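Local coordinates for protein predicted acetamidase/formamidase (Thermoanaerobacter tengcongensis, PDB 3TKK) that probably hydrolyses carbon-nitrogen bonds in linear amides, as an acetamidase/formamidase family member, and binds zinc and calcium ions, at residues A[70-74]-A[173-178]; A[97-101]-A[193-197]. The contacts are given in a common frame with arbitrary orientation. Residues are numbered along the deposited sequence.

Contact 1 of 2, residues A[70-74]-A[173-178]; sequences GAKEG and VFVEGA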
loop_
_atom_site.group_PDB
_atom_site.type_symbol
_atom_site.label_atom_id
_atom_site.label_comp_id
_atom_site.label_asym_id
_atom_site.label_seq_id
_atom_site.Cartn_x
_atom_site.Cartn_y
_atom_site.Cartn_z
ATOM N N GLY A 70 -16.744 -23.688 21.618
ATOM C CA GLY A 70 -17.574 -22.493 21.951
ATOM C C GLY A 70 -17.706 -21.631 20.704
ATOM O O GLY A 70 -18.563 -20.713 20.641
ATOM N N ALA A 71 -16.857 -21.862 19.710
ATOM C CA ALA A 71 -16.924 -20.979 18.589
ATOM C C ALA A 71 -18.082 -21.444 17.817
ATOM O O ALA A 71 -18.128 -22.628 17.483
ATOM C CB ALA A 71 -15.543 -21.092 17.680
ATOM N N LYS A 72 -19.018 -20.536 17.494
ATOM C CA LYS A 72 -20.133 -20.881 16.677
ATOM C C LYS A 72 -20.259 -20.014 15.436
ATOM O O LYS A 72 -19.721 -18.904 15.378
ATOM C CB LYS A 72 -21.423 -20.791 17.520
ATOM C CG LYS A 72 -21.487 -22.005 18.526
ATOM C CD LYS A 72 -22.801 -22.184 19.202
ATOM C CE LYS A 72 -22.621 -23.082 20.468
ATOM N NZ LYS A 72 -22.477 -24.605 20.328
ATOM N N GLU A 73 -20.975 -20.500 14.434
ATOM C CA GLU A 73 -21.221 -19.667 13.268
ATOM C C GLU A 73 -21.666 -18.257 13.637
ATOM O O GLU A 73 -22.634 -18.105 14.308
ATOM C CB GLU A 73 -22.342 -20.269 12.422
ATOM C CG GLU A 73 -22.756 -19.370 11.258
ATOM C CD GLU A 73 -23.687 -20.092 10.266
ATOM O OE1 GLU A 73 -24.469 -21.004 10.678
ATOM O OE2 GLU A 73 -23.650 -19.765 9.081
ATOM N N GLY A 74 -20.942 -17.210 13.183
ATOM C CA GLY A 74 -21.414 -15.831 13.475
ATOM C C GLY A 74 -20.530 -15.198 14.549
ATOM O O GLY A 74 -20.551 -13.958 14.671
ATOM N N VAL A 173 -16.349 -16.544 12.027
ATOM C CA VAL A 173 -16.576 -18.001 12.177
ATOM C C VAL A 173 -17.736 -18.438 11.280
ATOM O O VAL A 173 -18.859 -17.916 11.366
ATOM C CB VAL A 173 -16.869 -18.375 13.673
ATOM C CG1 VAL A 173 -16.901 -19.871 13.866
ATOM C CG2 VAL A 173 -15.651 -17.873 14.551
ATOM N N PHE A 174 -17.456 -19.389 10.391
ATOM C CA PHE A 174 -18.445 -19.929 9.492
ATOM C C PHE A 174 -19.005 -21.256 9.959
ATOM O O PHE A 174 -20.126 -21.572 9.614
ATOM C CB PHE A 174 -17.906 -19.962 8.065
ATOM C CG PHE A 174 -17.509 -18.558 7.581
ATOM C CD1 PHE A 174 -18.497 -17.625 7.237
ATOM C CD2 PHE A 174 -16.209 -18.167 7.574
ATOM C CE1 PHE A 174 -18.162 -16.368 6.847
ATOM C CE2 PHE A 174 -15.841 -16.885 7.211
ATOM C CZ PHE A 174 -16.783 -15.974 6.826
ATOM N N VAL A 175 -18.230 -22.037 10.736
ATOM C CA VAL A 175 -18.655 -23.342 11.174
ATOM C C VAL A 175 -18.276 -23.551 12.591
ATOM O O VAL A 175 -17.301 -22.997 13.135
ATOM C CB VAL A 175 -18.053 -24.512 10.372
ATOM C CG1 VAL A 175 -18.113 -24.219 8.894
ATOM C CG2 VAL A 175 -16.630 -24.667 10.747
ATOM N N GLU A 176 -19.058 -24.406 13.191
ATOM C CA GLU A 176 -18.855 -24.831 14.564
ATOM C C GLU A 176 -17.397 -25.214 14.819
ATOM O O GLU A 176 -16.850 -26.020 14.074
ATOM C CB GLU A 176 -19.799 -26.018 14.849
ATOM C CG GLU A 176 -19.873 -26.454 16.269
ATOM C CD GLU A 176 -20.695 -25.506 17.173
ATOM O OE1 GLU A 176 -21.560 -24.808 16.669
ATOM O OE2 GLU A 176 -20.453 -25.437 18.400
ATOM N N GLY A 177 -16.807 -24.654 15.864
ATOM C CA GLY A 177 -15.439 -24.935 16.309
ATOM C C GLY A 177 -14.403 -24.143 15.431
ATOM O O GLY A 177 -13.255 -24.255 15.639
ATOM N N ALA A 178 -14.894 -23.359 14.460
ATOM C CA ALA A 178 -14.148 -22.501 13.543
ATOM C C ALA A 178 -13.221 -23.315 12.632
ATOM O O ALA A 178 -13.095 -22.956 11.512
ATOM C CB ALA A 178 -13.297 -21.382 14.356
HETATM O O HOH W 1 -22.229 -23.341 14.259
#
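Two connecting loops pack side by side here, one joining strands 62-69 and 76-86, the other strands 168-172 and 180-186. Their backbones run antiparallel, with Ala71 facing Gly177 and Glu73 near Phe174, and two main-chain hydrogen bonds join them: Gly177 N to Ala71 O (2.9 Å) and Gly74 N to Val173 O (2.9 Å). Gly177 is third in a type II turn, Val175 to Ala178, where its positive phi (80°) suits a residue without a side chain. Ala71 CB packs against Ala178 CB at 4.0 Å and Val173 CG1 at 4.2 Å. Backbone hydrogen bonds of Val173 with Asp75 and of Gly177 with Val68, in strand 62-69, continue the pairing beyond the two segments. Lys72 NZ forms a salt bridge with Glu176 OE2 (2.9 Å), while a water links Glu176 OE1 (2.9 Å) to Glu73 N (3.1 Å). Main-chain bonds and a small apolar patch thus hold the loops, and the Glu176 carboxylate serves both a charged partner and a water-mediated backbone link.

Contact 2 of 2, residues A[97-101]-A[193-197]; sequences GLGVL and EVGVS
Residues 97-101 bend around the corner of a type I beta turn, Glu193 to Val196, with Val194 (phi/psi -80/-11) and Gly195 (-84/-10) as its central residues and Val196 N bonded to Glu193 O at 3.0 Å. Gly97 (phi 72°) lies clear of the turn. Leu98, an mt rotamer, is extended (-111/129), and its CB meets CG2 of Val196 at 3.8 Å; Val196 sits at 108/-28 with chi1 at 99°, between wells. Gly99, at 67/-163, gives the closest CA pair, its CA 4.4 Å from Val196 CA and 3.5 Å from Val194 O in a CA-H...O contact. A CB here would clash with Val194 O, so the approach depends on glycine. Val100 turns to -74/-30 and donates from N to Val194 O (2.7 Å, 155° at the hydrogen); its CA-to-CB bond points toward the turn and, with chi1 t, CG2 lies 3.9 Å from Val194 CB (chi1 m). Leu101 N (-100/17) donates to a water at 2.9 Å, which donates to Leu98 O (2.7 Å) and Val194 O (2.9 Å). Val194 O is therefore a shared acceptor at a loop-loop junction near the metal centre: Glu193 has been seen as a zinc ligand in this protein, though none is bound to it in this chain, and the Val196 side chain lies about 8 Å from the bound zinc. Gly195 O and Ser197 OG bond to Thr94 and Ala93 of strand 89-95; Val100 and Leu101 pack on Val245 in helix 237-255 of the second subunit, whose Ser268, in helix 260-270, bonds Gly195 N.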
loop_
_atom_site.group_PDB
_atom_site.type_symbol
_atom_site.label_atom_id
_atom_site.label_comp_id
_atom_site.label_asym_id
_atom_site.label_seq_id
_atom_site.Cartn_x
_atom_site.Cartn_y
_atom_site.Cartn_z
ATOM N N GLY A 97 6.048 -16.467 -16.242
ATOM C CA GLY A 97 4.623 -16.406 -15.938
ATOM C C GLY A 97 4.414 -16.353 -14.440
ATOM O O GLY A 97 3.315 -16.508 -13.995
ATOM N N LEU A 98 5.433 -16.125 -13.635
ATOM C CA LEU A 98 5.102 -16.054 -12.188
ATOM C C LEU A 98 5.261 -14.647 -11.627
ATOM O O LEU A 98 6.280 -14.081 -11.814
ATOM C CB LEU A 98 5.922 -17.046 -11.358
ATOM C CG LEU A 98 5.911 -18.569 -11.801
ATOM C CD1 LEU A 98 7.052 -19.451 -11.106
ATOM C CD2 LEU A 98 4.481 -19.260 -11.689
ATOM N N GLY A 99 4.233 -14.142 -10.928
ATOM C CA GLY A 99 4.230 -12.821 -10.298
ATOM C C GLY A 99 4.256 -11.726 -11.330
ATOM O O GLY A 99 4.173 -11.983 -12.571
ATOM N N VAL A 100 4.618 -10.526 -10.867
ATOM C CA VAL A 100 4.359 -9.407 -11.769
ATOM C C VAL A 100 5.361 -9.408 -12.943
ATOM O O VAL A 100 5.078 -8.883 -13.977
ATOM C CB VAL A 100 4.514 -8.160 -10.915
ATOM C CG1 VAL A 100 4.563 -6.896 -11.847
ATOM C CG2 VAL A 100 3.277 -8.179 -9.981
ATOM N N LEU A 101 6.590 -9.919 -12.714
ATOM C CA LEU A 101 7.647 -9.792 -13.747
ATOM C C LEU A 101 7.696 -11.165 -14.476
ATOM O O LEU A 101 8.636 -11.430 -15.251
ATOM C CB LEU A 101 9.025 -9.465 -13.164
ATOM C CG LEU A 101 9.158 -8.155 -12.285
ATOM C CD1 LEU A 101 10.514 -7.949 -11.746
ATOM C CD2 LEU A 101 8.682 -6.955 -13.138
ATOM N N GLU A 193 4.358 -8.971 -2.859
ATOM C CA GLU A 193 4.989 -10.332 -3.064
ATOM C C GLU A 193 5.295 -10.518 -4.550
ATOM O O GLU A 193 4.927 -11.603 -5.151
ATOM C CB GLU A 193 4.073 -11.500 -2.555
ATOM C CG GLU A 193 4.904 -12.882 -2.481
ATOM C CD GLU A 193 4.018 -13.937 -1.829
ATOM O OE1 GLU A 193 2.753 -13.758 -1.996
ATOM O OE2 GLU A 193 4.560 -14.880 -1.160
ATOM N N VAL A 194 5.947 -9.512 -5.189
ATOM C CA VAL A 194 5.715 -9.401 -6.707
ATOM C C VAL A 194 6.548 -10.389 -7.520
ATOM O O VAL A 194 6.330 -10.554 -8.750
ATOM C CB VAL A 194 5.993 -7.903 -7.212
ATOM C CG1 VAL A 194 5.048 -6.823 -6.547
ATOM C CG2 VAL A 194 7.517 -7.463 -6.962
ATOM N N GLY A 195 7.503 -11.052 -6.884
ATOM C CA GLY A 195 8.280 -12.101 -7.593
ATOM C C GLY A 195 7.534 -13.455 -7.585
ATOM O O GLY A 195 7.951 -14.399 -8.205
ATOM N N VAL A 196 6.457 -13.519 -6.803
ATOM C CA VAL A 196 5.628 -14.744 -6.578
ATOM C C VAL A 196 5.819 -15.359 -5.160
ATOM O O VAL A 196 4.890 -15.975 -4.572
ATOM C CB VAL A 196 5.715 -15.797 -7.700
ATOM C CG1 VAL A 196 6.677 -16.992 -7.462
ATOM C CG2 VAL A 196 4.277 -16.468 -7.931
ATOM N N SER A 197 6.969 -15.190 -4.547
ATOM C CA SER A 197 7.117 -15.881 -3.303
ATOM C C SER A 197 7.802 -15.000 -2.278
ATOM O O SER A 197 8.336 -13.954 -2.507
ATOM C CB SER A 197 8.003 -17.204 -3.391
ATOM O OG SER A 197 9.403 -16.706 -3.237
HETATM O O HOH W 2 7.649 -11.910 -10.895
#

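From the N terminus the chain passes through 70-74 and then 97-101 before returning through 173-178 to complete contact 1 and through 193-197 to complete contact 2. The two closures, spanning 98 and 91 intervening residues, therefore cross rather than nest. Contact 1 ties together the connections at the ends of strands 62-69, 76-86, 168-172 and 180-186, which belong to the two large mixed sheets. Contact 2 joins the loop leaving strand 89-95 of the four-stranded sheet to the connection between strands 180-186 and 203-212, near the zinc and its neighbouring calcium and the subunit interface. The centres of contacts 1 and 2 are about 35 Å apart, on opposite sides of the chain's centre; strand 180-186 lies between their second segments in sequence.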